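PDB 4GS1: DyP-type peroxidase from Thermobifida cellulosilytica, which probably catalyses the hydrogen peroxide-driven oxidation of dyes and related substrates at a haem iron. Local coordinates for residues 49-54 against 150-155; 243-248 against 369-374; 317-322 against 338-343. All blocks are in the same frame, centred on the assembly; numbering follows the deposited sequence. Where two conformers were deposited one is given.

Contact 1 (49-54 against 150-155); sequences AFVHVI and MLQVGA
Phe50 to Ile54 and Leu151 to Ala155 pair one for one as antiparallel strands, the two inner strands of the four-stranded sheet in the N-terminal ferredoxin-like half of the peroxidase. Phe50, His52 and Ile54 form hydrogen-bonded pairs with Ala155, Val153 and Leu151, each closed by two backbone bonds; that from Ile54 N to Leu151 O is 2.9 Å long and nearly straight (172°). In the non-hydrogen-bonded pairs between them the strands meet through CA-H groups, as where Val51 CA lies 3.3 Å from Val153 O. On the face bearing Phe50, Leu151 and Val153, helix 158-172 covers the sheet through Leu161 and Leu168. Ile54 CD1 reaches diagonally to Val153 CG2 (4.4 Å) and also lies over the rim of one face of the His52 ring. The opposite face, with Val51, Val53 and Gln152, rests on strand 334-344 of the C-terminal half. There Val51 CG2, anti to its backbone N, touches CG of the Gln152 chain at 3.7 Å. At the far end Phe50 CG stands anti to the carbonyl carbon (chi1 -58°); its ring leads away from the partner strand, yet Ala155 O meets the ring edge 3.5 Å from CD2.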
loop_
_atom_site.group_PDB
_atom_site.type_symbol
_atom_site.label_atom_id
_atom_site.label_comp_id
_atom_site.label_asym_id
_atom_site.label_seq_id
_atom_site.Cartn_x
_atom_site.Cartn_y
_atom_site.Cartn_z
ATOM N N ALA B 49 -2.827 -10.580 -4.688
ATOM C CA ALA B 49 -3.349 -9.216 -4.713
ATOM C C ALA B 49 -2.296 -8.133 -4.473
ATOM O O ALA B 49 -2.520 -6.977 -4.831
ATOM C CB ALA B 49 -4.506 -9.064 -3.709
ATOM N N PHE B 50 -1.168 -8.490 -3.861
ATOM C CA PHE B 50 -0.140 -7.489 -3.527
ATOM C C PHE B 50 1.218 -7.852 -4.090
ATOM O O PHE B 50 1.555 -9.036 -4.201
ATOM C CB PHE B 50 -0.049 -7.309 -2.000
ATOM C CG PHE B 50 -1.353 -6.902 -1.386
ATOM C CD1 PHE B 50 -1.720 -5.565 -1.335
ATOM C CD2 PHE B 50 -2.240 -7.859 -0.904
ATOM C CE1 PHE B 50 -2.945 -5.188 -0.803
ATOM C CE2 PHE B 50 -3.470 -7.487 -0.373
ATOM C CZ PHE B 50 -3.817 -6.141 -0.326
ATOM N N VAL B 51 2.003 -6.828 -4.435
ATOM C CA VAL B 51 3.368 -7.030 -4.922
ATOM C C VAL B 51 4.306 -5.977 -4.340
ATOM O O VAL B 51 3.883 -4.876 -4.004
ATOM C CB VAL B 51 3.442 -6.978 -6.479
ATOM C CG1 VAL B 51 3.390 -5.521 -6.996
ATOM C CG2 VAL B 51 4.706 -7.673 -6.996
ATOM N N HIS B 52 5.575 -6.339 -4.192
ATOM C CA HIS B 52 6.613 -5.357 -3.883
ATOM C C HIS B 52 7.762 -5.693 -4.814
ATOM O O HIS B 52 8.332 -6.787 -4.744
ATOM C CB HIS B 52 7.037 -5.445 -2.402
ATOM C CG HIS B 52 7.708 -4.207 -1.882
ATOM N ND1 HIS B 52 7.701 -3.863 -0.539
ATOM C CD2 HIS B 52 8.417 -3.237 -2.511
ATOM C CE1 HIS B 52 8.367 -2.735 -0.372
ATOM N NE2 HIS B 52 8.813 -2.329 -1.553
ATOM N N VAL B 53 8.068 -4.773 -5.727
ATOM C CA VAL B 53 9.175 -4.974 -6.652
ATOM C C VAL B 53 10.352 -4.182 -6.130
ATOM O O VAL B 53 10.213 -2.998 -5.828
ATOM C CB VAL B 53 8.797 -4.499 -8.063
ATOM C CG1 VAL B 53 9.983 -4.648 -9.005
ATOM C CG2 VAL B 53 7.628 -5.323 -8.578
ATOM N N ILE B 54 11.497 -4.840 -5.981
ATOM C CA ILE B 54 12.675 -4.177 -5.423
ATOM C C ILE B 54 13.869 -4.362 -6.340
ATOM O O ILE B 54 14.237 -5.492 -6.672
ATOM C CB ILE B 54 13.038 -4.747 -4.030
ATOM C CG1 ILE B 54 11.803 -4.753 -3.123
ATOM C CG2 ILE B 54 14.156 -3.913 -3.381
ATOM C CD1 ILE B 54 11.733 -5.938 -2.195
ATOM N N MET B 150 17.108 -7.945 -8.997
ATOM C CA MET B 150 15.692 -7.692 -8.755
ATOM C C MET B 150 15.054 -8.785 -7.893
ATOM O O MET B 150 15.346 -9.973 -8.060
ATOM C CB MET B 150 14.967 -7.589 -10.103
ATOM C CG MET B 150 13.506 -7.226 -10.027
ATOM S SD MET B 150 12.425 -8.647 -9.814
ATOM C CE MET B 150 13.008 -9.755 -11.091
ATOM N N LEU B 151 14.188 -8.379 -6.965
ATOM C CA LEU B 151 13.262 -9.312 -6.324
ATOM C C LEU B 151 11.834 -8.842 -6.631
ATOM O O LEU B 151 11.532 -7.653 -6.528
ATOM C CB LEU B 151 13.462 -9.386 -4.807
ATOM C CG LEU B 151 14.723 -10.079 -4.292
ATOM C CD1 LEU B 151 14.774 -9.996 -2.767
ATOM C CD2 LEU B 151 14.744 -11.533 -4.751
ATOM N N GLN B 152 10.971 -9.769 -7.043
ATOM C CA GLN B 152 9.535 -9.511 -7.072
ATOM C C GLN B 152 8.967 -10.387 -5.968
ATOM O O GLN B 152 9.123 -11.607 -6.001
ATOM C CB GLN B 152 8.907 -9.891 -8.419
ATOM C CG GLN B 152 7.375 -9.696 -8.453
ATOM C CD GLN B 152 6.719 -10.217 -9.718
ATOM O OE1 GLN B 152 7.004 -11.330 -10.183
ATOM N NE2 GLN B 152 5.824 -9.426 -10.271
ATOM N N VAL B 153 8.335 -9.769 -4.976
ATOM C CA VAL B 153 7.744 -10.520 -3.879
ATOM C C VAL B 153 6.243 -10.288 -3.929
ATOM O O VAL B 153 5.796 -9.149 -4.031
ATOM C CB VAL B 153 8.315 -10.077 -2.516
ATOM C CG1 VAL B 153 7.939 -11.087 -1.432
ATOM C CG2 VAL B 153 9.836 -9.921 -2.579
ATOM N N GLY B 154 5.456 -11.360 -3.879
ATOM C CA GLY B 154 4.017 -11.212 -3.978
ATOM C C GLY B 154 3.300 -12.015 -2.911
ATOM O O GLY B 154 3.782 -13.057 -2.493
ATOM N N ALA B 155 2.148 -11.527 -2.472
ATOM C CA ALA B 155 1.319 -12.271 -1.528
ATOM C C ALA B 155 -0.090 -11.734 -1.545
ATOM O O ALA B 155 -0.321 -10.621 -2.005
ATOM C CB ALA B 155 1.900 -12.189 -0.124
#

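Contact 2 (243-248 against 369-374); sequences VVRRIR and TRHEGS. With HEM (protoporphyrin IX containing Fe), chain F.
Thr369 opens the pairing by lying alongside Ile247, the two side chains pointing the same way with Thr369 CB 3.6 Å from Ile247 CG2. Both methyl branches, Thr369 CG2 and Ile247 CG2, end on the haem vinyl carbon CBB, while Thr369 OG1 bonds to Leu365 O. Arg370 exchanges two backbone bonds with Arg248, and Arg248 NH2 packs against its aliphatic CG at 3.6 Å, the two guanidinium planes steeply inclined to each other. His371 comes next, its imidazole held by one partner over a face and another at the edge. Ile247 CG1 sits over the centre of one ring face, 3.8 Å from the centroid, a CH-pi contact; at the edge Arg245 NE donates to His371 ND1 (3.0 Å) from within the ring plane. Arg245 gets there because its chain bends at chi2 and chi3, and Asp138 forms a salt bridge with its NH2. His371 CE1 also touches a haem methyl, so this face of the ferredoxin-like sheet in the C-terminal half lines the haem pocket. At Glu372 the register slips: Glu372 and Gly373 both face Arg246 in a classic beta bulge, Glu372 N giving a short, straight bond to Arg246 O (2.8 Å, 174°) and Gly373 N only a weak one. The Glu372 carboxylate swings back to Arg248, whose NE bonds OE2 at 2.8 Å from above the carboxylate plane. This salt bridge is supplemented by one from OE1 to Arg329, and two waters tie the same carboxylate to Arg246 NE and Arg248 NH2. Gly373 O accepts Arg246 N, with Gly373 CA packed near Arg246 CB. Ser374 OG, anti to its backbone N (chi1 180°), takes Arg245 NH1 at 2.9 Å, tilted out of the guanidinium plane.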
loop_
_atom_site.group_PDB
_atom_site.type_symbol
_atom_site.label_atom_id
_atom_site.label_comp_id
_atom_site.label_asym_id
_atom_site.label_seq_id
_atom_site.Cartn_x
_atom_site.Cartn_y
_atom_site.Cartn_z
ATOM N N VAL B 243 10.008 -6.569 -18.350
ATOM C CA VAL B 243 10.114 -5.117 -18.457
ATOM C C VAL B 243 9.182 -4.479 -17.441
ATOM O O VAL B 243 7.971 -4.720 -17.460
ATOM C CB VAL B 243 9.740 -4.614 -19.867
ATOM C CG1 VAL B 243 9.661 -3.079 -19.868
ATOM C CG2 VAL B 243 10.767 -5.099 -20.883
ATOM N N VAL B 244 9.745 -3.672 -16.544
ATOM C CA VAL B 244 8.951 -2.913 -15.581
ATOM C C VAL B 244 8.863 -1.464 -16.029
ATOM O O VAL B 244 9.876 -0.865 -16.398
ATOM C CB VAL B 244 9.636 -2.900 -14.204
ATOM C CG1 VAL B 244 8.796 -2.103 -13.209
ATOM C CG2 VAL B 244 9.858 -4.301 -13.699
ATOM N N ARG B 245 7.657 -0.898 -16.012
ATOM C CA ARG B 245 7.498 0.546 -16.198
ATOM C C ARG B 245 6.622 1.113 -15.096
ATOM O O ARG B 245 5.521 0.621 -14.850
ATOM C CB ARG B 245 6.901 0.875 -17.578
ATOM C CG ARG B 245 7.680 0.284 -18.764
ATOM C CD ARG B 245 8.955 1.075 -19.077
ATOM N NE ARG B 245 8.665 2.278 -19.871
ATOM C CZ ARG B 245 9.551 2.901 -20.640
ATOM N NH1 ARG B 245 10.797 2.447 -20.727
ATOM N NH2 ARG B 245 9.186 3.974 -21.338
ATOM N N ARG B 246 7.113 2.147 -14.418
ATOM C CA ARG B 246 6.291 2.894 -13.475
ATOM C C ARG B 246 5.573 3.992 -14.248
ATOM O O ARG B 246 6.209 4.949 -14.706
ATOM C CB ARG B 246 7.170 3.486 -12.358
ATOM C CG ARG B 246 6.405 4.330 -11.352
ATOM C CD ARG B 246 7.326 4.884 -10.261
ATOM N NE ARG B 246 6.598 5.776 -9.368
ATOM C CZ ARG B 246 6.907 5.986 -8.092
ATOM N NH1 ARG B 246 7.938 5.352 -7.537
ATOM N NH2 ARG B 246 6.173 6.822 -7.371
ATOM N N ILE B 247 4.256 3.840 -14.434
ATOM C CA ILE B 247 3.518 4.746 -15.314
ATOM C C ILE B 247 2.501 5.532 -14.515
ATOM O O ILE B 247 1.477 4.993 -14.086
ATOM C CB ILE B 247 2.803 3.988 -16.462
ATOM C CG1 ILE B 247 3.776 3.082 -17.223
ATOM C CG2 ILE B 247 2.173 4.988 -17.448
ATOM C CD1 ILE B 247 3.072 2.226 -18.315
ATOM N N ARG B 248 2.782 6.816 -14.315
ATOM C CA ARG B 248 1.867 7.699 -13.599
ATOM C C ARG B 248 0.655 7.990 -14.469
ATOM O O ARG B 248 0.791 8.251 -15.670
ATOM C CB ARG B 248 2.562 9.018 -13.227
ATOM C CG ARG B 248 1.673 9.977 -12.421
ATOM C CD ARG B 248 2.478 11.127 -11.786
ATOM N NE ARG B 248 3.166 11.966 -12.774
ATOM C CZ ARG B 248 2.626 13.019 -13.389
ATOM N NH1 ARG B 248 1.375 13.383 -13.137
ATOM N NH2 ARG B 248 3.343 13.719 -14.261
ATOM N N THR B 369 -0.704 9.679 -19.514
ATOM C CA THR B 369 0.240 8.836 -18.786
ATOM C C THR B 369 1.658 9.402 -18.863
ATOM O O THR B 369 1.999 10.098 -19.821
ATOM C CB THR B 369 0.256 7.401 -19.352
ATOM O OG1 THR B 369 0.527 7.448 -20.761
ATOM C CG2 THR B 369 -1.081 6.709 -19.116
ATOM N N ARG B 370 2.475 9.099 -17.857
ATOM C CA ARG B 370 3.884 9.510 -17.867
ATOM C C ARG B 370 4.753 8.369 -17.356
ATOM O O ARG B 370 4.626 7.955 -16.200
ATOM C CB ARG B 370 4.098 10.748 -16.984
ATOM C CG ARG B 370 3.416 12.033 -17.465
ATOM C CD ARG B 370 3.995 12.518 -18.795
ATOM N NE ARG B 370 3.417 13.797 -19.212
ATOM C CZ ARG B 370 2.408 13.930 -20.072
ATOM N NH1 ARG B 370 1.854 12.859 -20.637
ATOM N NH2 ARG B 370 1.953 15.147 -20.376
ATOM N N HIS B 371 5.631 7.847 -18.215
ATOM C CA HIS B 371 6.525 6.768 -17.798
ATOM C C HIS B 371 7.685 7.374 -17.011
ATOM O O HIS B 371 8.487 8.121 -17.580
ATOM C CB HIS B 371 7.076 6.027 -19.016
ATOM C CG HIS B 371 6.046 5.264 -19.778
ATOM N ND1 HIS B 371 6.225 3.944 -20.172
ATOM C CD2 HIS B 371 4.816 5.613 -20.227
ATOM C CE1 HIS B 371 5.166 3.535 -20.831
ATOM N NE2 HIS B 371 4.289 4.531 -20.885
ATOM N N GLU B 372 7.777 7.053 -15.719
ATOM C CA GLU B 372 8.744 7.708 -14.822
ATOM C C GLU B 372 9.827 6.765 -14.306
ATOM O O GLU B 372 10.843 7.204 -13.750
ATOM C CB GLU B 372 8.008 8.372 -13.642
ATOM C CG GLU B 372 7.026 9.455 -14.087
ATOM C CD GLU B 372 6.303 10.138 -12.938
ATOM O OE1 GLU B 372 6.191 9.556 -11.839
ATOM O OE2 GLU B 372 5.849 11.280 -13.141
ATOM N N GLY B 373 9.610 5.465 -14.464
ATOM C CA GLY B 373 10.604 4.485 -14.063
ATOM C C GLY B 373 10.594 3.329 -15.041
ATOM O O GLY B 373 9.565 3.054 -15.661
ATOM N N SER B 374 11.731 2.650 -15.179
ATOM C CA SER B 374 11.879 1.615 -16.201
ATOM C C SER B 374 13.029 0.687 -15.866
ATOM O O SER B 374 14.070 1.147 -15.408
ATOM C CB SER B 374 12.178 2.278 -17.551
ATOM O OG SER B 374 12.329 1.303 -18.570
HETATM C CHA HEM F . -4.373 -3.624 -23.777
HETATM C CHB HEM F . -4.467 -0.195 -20.359
HETATM C CHC HEM F . 0.271 0.656 -21.011
HETATM C CHD HEM F . 0.483 -3.061 -24.135
HETATM C C1A HEM F . -4.798 -2.750 -22.816
HETATM C C2A HEM F . -6.164 -2.623 -22.372
HETATM C C3A HEM F . -6.186 -1.672 -21.427
HETATM C C4A HEM F . -4.842 -1.183 -21.245
HETATM C CMA HEM F . -7.422 -1.170 -20.640
HETATM C CAA HEM F . -7.354 -3.456 -22.921
HETATM C CBA HEM F . -7.621 -4.715 -22.079
HETATM C CGA HEM F . -6.547 -5.757 -22.239
HETATM O O1A HEM F . -6.530 -6.455 -23.298
HETATM O O2A HEM F . -5.719 -5.911 -21.306
HETATM C C1B HEM F . -3.205 0.343 -20.255
HETATM C C2B HEM F . -2.843 1.457 -19.408
HETATM C C3B HEM F . -1.537 1.709 -19.589
HETATM C C4B HEM F . -1.026 0.749 -20.549
HETATM C CMB HEM F . -3.863 2.198 -18.509
HETATM C CAB HEM F . -0.642 2.782 -18.916
HETATM C CBB HEM F . -0.934 3.335 -17.722
HETATM C C1C HEM F . 0.739 -0.278 -21.918
HETATM C C2C HEM F . 2.105 -0.395 -22.412
HETATM C C3C HEM F . 2.162 -1.438 -23.265
HETATM C C4C HEM F . 0.828 -1.984 -23.353
HETATM C CMC HEM F . 3.266 0.515 -21.955
HETATM C CAC HEM F . 3.345 -2.022 -24.087
HETATM C CBC HEM F . 4.457 -1.355 -24.408
HETATM C C1D HEM F . -0.786 -3.551 -24.299
HETATM C C2D HEM F . -1.114 -4.698 -25.112
HETATM C C3D HEM F . -2.617 -4.861 -25.012
HETATM C C4D HEM F . -3.063 -3.814 -24.128
HETATM C CMD HEM F . -0.153 -5.583 -25.941
HETATM C CAD HEM F . -3.463 -5.944 -25.700
HETATM C CBD HEM F . -3.733 -5.543 -27.152
HETATM C CGD HEM F . -4.530 -6.653 -27.802
HETATM O O1D HEM F . -5.788 -6.558 -27.829
HETATM O O2D HEM F . -3.916 -7.650 -28.266
HETATM N NA HEM F . -3.998 -1.863 -22.116
HETATM N NB HEM F . -2.074 -0.067 -20.945
HETATM N NC HEM F . -0.027 -1.260 -22.530
HETATM N ND HEM F . -1.961 -3.055 -23.726
HETATM FE FE HEM F . -2.033 -1.504 -22.416
HETATM O O HOH W 1 4.816 7.972 -10.301
HETATM O O HOH W 2 5.992 13.120 -14.890
#

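Contact 3 (317-322 against 338-343); sequences MVRRGY and LLFMAW. With HEM (protoporphyrin IX containing Fe), chain F; OXY (oxygen molecule), chain G.
Val318 to Tyr322 and Leu339 to Trp343 run antiparallel as the two arms of a beta hairpin at one edge of the C-terminal ferredoxin-like sheet, with paired backbone bonds between Val318 and Trp343 and between Tyr322 and Leu339. Between these pairs the first arm departs from regular strand geometry: Arg320 N still donates to Met341 O (2.8 Å), but Arg320 O turns to a water that also accepts from Arg320 NH1 and Trp343 NE1. The Trp343 ring is met at its edge by Arg320 CB, and Met341 CE lies 3.7 Å from Tyr322 CD2, on the face covered by strand 50-58. The other face belongs to the haem. Phe340 CG, anti to the backbone N (chi1 176°), sends the ring to the haem, with CE1 3.4 Å from haem C2C, and the Arg319 chain passes the ring at a slant, its CG nearest Phe340 CE1. Beyond a bend at chi3, the Arg319 guanidinium lies face-on over haem C4D while both its terminal nitrogens bond to propionate O2A, each at 2.9 Å. Its NH1 also donates, weakly, to O1 of the oxygen molecule on the iron; Asp207 stands nearby, consistent with the distal aspartate and arginine of DyP-type peroxidases. A leucine in place of Arg319 would probably leave propionate O2A without these two donors and their positive charge, and the iron-bound oxygen without its weak one. Leu338 CD2 reaches the same pocket, 3.8 Å from haem C3B, whereas its other branch, CD1, turns back to Tyr322 O at 3.5 Å.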
loop_
_atom_site.group_PDB
_atom_site.type_symbol
_atom_site.label_atom_id
_atom_site.label_comp_id
_atom_site.label_asym_id
_atom_site.label_seq_id
_atom_site.Cartn_x
_atom_site.Cartn_y
_atom_site.Cartn_z
ATOM N N MET B 317 2.966 -10.294 -25.467
ATOM C CA MET B 317 3.545 -10.337 -24.129
ATOM C C MET B 317 2.485 -10.760 -23.121
ATOM O O MET B 317 1.296 -10.777 -23.443
ATOM C CB MET B 317 4.120 -8.964 -23.759
ATOM C CG MET B 317 3.058 -7.889 -23.534
ATOM S SD MET B 317 3.739 -6.227 -23.716
ATOM C CE MET B 317 3.757 -6.106 -25.505
ATOM N N VAL B 318 2.914 -11.121 -21.912
ATOM C CA VAL B 318 1.983 -11.287 -20.802
ATOM C C VAL B 318 2.131 -10.101 -19.870
ATOM O O VAL B 318 3.210 -9.858 -19.329
ATOM C CB VAL B 318 2.217 -12.598 -20.033
ATOM C CG1 VAL B 318 1.421 -12.604 -18.739
ATOM C CG2 VAL B 318 1.811 -13.785 -20.904
ATOM N N ARG B 319 1.052 -9.345 -19.710
ATOM C CA ARG B 319 1.060 -8.193 -18.817
ATOM C C ARG B 319 0.531 -8.605 -17.451
ATOM O O ARG B 319 -0.589 -9.101 -17.340
ATOM C CB ARG B 319 0.228 -7.054 -19.428
ATOM C CG ARG B 319 0.887 -6.399 -20.639
ATOM C CD ARG B 319 -0.106 -5.589 -21.476
ATOM N NE ARG B 319 -1.144 -6.453 -22.047
ATOM C CZ ARG B 319 -2.451 -6.313 -21.844
ATOM N NH1 ARG B 319 -2.920 -5.314 -21.102
ATOM N NH2 ARG B 319 -3.298 -7.172 -22.399
ATOM N N ARG B 320 1.344 -8.396 -16.413
ATOM C CA ARG B 320 1.012 -8.839 -15.058
ATOM C C ARG B 320 1.274 -7.668 -14.123
ATOM O O ARG B 320 2.167 -7.696 -13.280
ATOM C CB ARG B 320 1.856 -10.065 -14.684
ATOM C CG ARG B 320 1.443 -10.780 -13.396
ATOM C CD ARG B 320 2.342 -12.006 -13.194
ATOM N NE ARG B 320 2.063 -12.738 -11.958
ATOM C CZ ARG B 320 2.550 -12.397 -10.769
ATOM N NH1 ARG B 320 3.309 -11.307 -10.646
ATOM N NH2 ARG B 320 2.262 -13.132 -9.700
ATOM N N GLY B 321 0.488 -6.615 -14.310
ATOM C CA GLY B 321 0.715 -5.361 -13.617
ATOM C C GLY B 321 -0.108 -5.167 -12.363
ATOM O O GLY B 321 -1.014 -5.962 -12.057
ATOM N N TYR B 322 0.215 -4.103 -11.629
ATOM C CA TYR B 322 -0.439 -3.795 -10.364
ATOM C C TYR B 322 -0.727 -2.308 -10.313
ATOM O O TYR B 322 -0.060 -1.516 -10.987
ATOM C CB TYR B 322 0.453 -4.206 -9.165
ATOM C CG TYR B 322 0.445 -5.706 -8.941
ATOM C CD1 TYR B 322 -0.318 -6.270 -7.928
ATOM C CD2 TYR B 322 1.177 -6.554 -9.763
ATOM C CE1 TYR B 322 -0.351 -7.653 -7.737
ATOM C CE2 TYR B 322 1.141 -7.942 -9.588
ATOM C CZ TYR B 322 0.374 -8.474 -8.571
ATOM O OH TYR B 322 0.335 -9.844 -8.395
ATOM N N LEU B 338 -0.003 2.889 -12.851
ATOM C CA LEU B 338 0.138 1.469 -13.138
ATOM C C LEU B 338 1.586 1.058 -12.996
ATOM O O LEU B 338 2.472 1.644 -13.616
ATOM C CB LEU B 338 -0.348 1.177 -14.560
ATOM C CG LEU B 338 -0.253 -0.261 -15.060
ATOM C CD1 LEU B 338 -1.186 -1.164 -14.252
ATOM C CD2 LEU B 338 -0.620 -0.304 -16.541
ATOM N N LEU B 339 1.818 0.068 -12.144
ATOM C CA LEU B 339 3.095 -0.619 -12.090
ATOM C C LEU B 339 3.001 -1.690 -13.181
ATOM O O LEU B 339 2.531 -2.816 -12.971
ATOM C CB LEU B 339 3.341 -1.179 -10.676
ATOM C CG LEU B 339 4.445 -2.223 -10.471
ATOM C CD1 LEU B 339 5.724 -1.779 -11.128
ATOM C CD2 LEU B 339 4.678 -2.445 -8.980
ATOM N N PHE B 340 3.426 -1.298 -14.379
ATOM C CA PHE B 340 3.337 -2.133 -15.569
ATOM C C PHE B 340 4.463 -3.176 -15.553
ATOM O O PHE B 340 5.629 -2.845 -15.318
ATOM C CB PHE B 340 3.451 -1.225 -16.807
ATOM C CG PHE B 340 3.481 -1.962 -18.122
ATOM C CD1 PHE B 340 2.319 -2.138 -18.855
ATOM C CD2 PHE B 340 4.682 -2.446 -18.645
ATOM C CE1 PHE B 340 2.340 -2.813 -20.081
ATOM C CE2 PHE B 340 4.711 -3.120 -19.867
ATOM C CZ PHE B 340 3.541 -3.304 -20.584
ATOM N N MET B 341 4.113 -4.438 -15.784
ATOM C CA MET B 341 5.107 -5.508 -15.843
ATOM C C MET B 341 4.808 -6.455 -16.995
ATOM O O MET B 341 3.806 -7.172 -16.984
ATOM C CB MET B 341 5.167 -6.250 -14.508
ATOM C CG MET B 341 5.798 -5.411 -13.407
ATOM S SD MET B 341 6.105 -6.384 -11.930
ATOM C CE MET B 341 4.565 -6.193 -11.164
ATOM N N ALA B 342 5.670 -6.435 -18.007
ATOM C CA ALA B 342 5.474 -7.290 -19.177
ATOM C C ALA B 342 6.477 -8.428 -19.174
ATOM O O ALA B 342 7.672 -8.203 -18.977
ATOM C CB ALA B 342 5.612 -6.482 -20.459
ATOM N N TRP B 343 5.991 -9.642 -19.421
ATOM C CA TRP B 343 6.849 -10.824 -19.474
ATOM C C TRP B 343 6.886 -11.345 -20.898
ATOM O O TRP B 343 5.845 -11.430 -21.553
ATOM C CB TRP B 343 6.273 -11.905 -18.554
ATOM C CG TRP B 343 6.327 -11.535 -17.111
ATOM C CD1 TRP B 343 5.354 -10.931 -16.369
ATOM C CD2 TRP B 343 7.436 -11.736 -16.229
ATOM N NE1 TRP B 343 5.791 -10.743 -15.072
ATOM C CE2 TRP B 343 7.068 -11.244 -14.963
ATOM C CE3 TRP B 343 8.709 -12.290 -16.392
ATOM C CZ2 TRP B 343 7.924 -11.278 -13.869
ATOM C CZ3 TRP B 343 9.556 -12.329 -15.309
ATOM C CH2 TRP B 343 9.161 -11.835 -14.065
HETATM C CHA HEM F . -4.373 -3.624 -23.777
HETATM C CHB HEM F . -4.467 -0.195 -20.359
HETATM C CHC HEM F . 0.271 0.656 -21.011
HETATM C CHD HEM F . 0.483 -3.061 -24.135
HETATM C C1A HEM F . -4.798 -2.750 -22.816
HETATM C C2A HEM F . -6.164 -2.623 -22.372
HETATM C C3A HEM F . -6.186 -1.672 -21.427
HETATM C C4A HEM F . -4.842 -1.183 -21.245
HETATM C CMA HEM F . -7.422 -1.170 -20.640
HETATM C CAA HEM F . -7.354 -3.456 -22.921
HETATM C CBA HEM F . -7.621 -4.715 -22.079
HETATM C CGA HEM F . -6.547 -5.757 -22.239
HETATM O O1A HEM F . -6.530 -6.455 -23.298
HETATM O O2A HEM F . -5.719 -5.911 -21.306
HETATM C C1B HEM F . -3.205 0.343 -20.255
HETATM C C2B HEM F . -2.843 1.457 -19.408
HETATM C C3B HEM F . -1.537 1.709 -19.589
HETATM C C4B HEM F . -1.026 0.749 -20.549
HETATM C CMB HEM F . -3.863 2.198 -18.509
HETATM C CAB HEM F . -0.642 2.782 -18.916
HETATM C CBB HEM F . -0.934 3.335 -17.722
HETATM C C1C HEM F . 0.739 -0.278 -21.918
HETATM C C2C HEM F . 2.105 -0.395 -22.412
HETATM C C3C HEM F . 2.162 -1.438 -23.265
HETATM C C4C HEM F . 0.828 -1.984 -23.353
HETATM C CMC HEM F . 3.266 0.515 -21.955
HETATM C CAC HEM F . 3.345 -2.022 -24.087
HETATM C CBC HEM F . 4.457 -1.355 -24.408
HETATM C C1D HEM F . -0.786 -3.551 -24.299
HETATM C C2D HEM F . -1.114 -4.698 -25.112
HETATM C C3D HEM F . -2.617 -4.861 -25.012
HETATM C C4D HEM F . -3.063 -3.814 -24.128
HETATM C CMD HEM F . -0.153 -5.583 -25.941
HETATM C CAD HEM F . -3.463 -5.944 -25.700
HETATM C CBD HEM F . -3.733 -5.543 -27.152
HETATM C CGD HEM F . -4.530 -6.653 -27.802
HETATM O O1D HEM F . -5.788 -6.558 -27.829
HETATM O O2D HEM F . -3.916 -7.650 -28.266
HETATM N NA HEM F . -3.998 -1.863 -22.116
HETATM N NB HEM F . -2.074 -0.067 -20.945
HETATM N NC HEM F . -0.027 -1.260 -22.530
HETATM N ND HEM F . -1.961 -3.055 -23.726
HETATM FE FE HEM F . -2.033 -1.504 -22.416
HETATM O O1 OXY G . -1.712 -2.816 -20.430
HETATM O O2 OXY G . -1.545 -3.182 -19.010
HETATM O O HOH W 3 4.442 -9.417 -12.661
#

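Contact 1 closes first along the chain and belongs to the N-terminal sheet; contacts 2 and 3 share the C-terminal sheet, the hairpin of contact 3 falling between the two strands of contact 2 in sequence. Strands 240-249 and 334-344 are neighbours, so contacts 2 and 3, centres about 11 Å apart, are joined by probable hydrogen bonds such as Ile247 O to Leu338 N. Contact 1 lies about 12 Å from contact 3, centre to centre, and touches it where Val51 and Gln152 meet Tyr322 and Met341; the centres of contacts 1 and 2 are about 16 Å apart, and these two do not touch. Contact 3 thus has one sheet face against the N-terminal sheet and the other toward the haem.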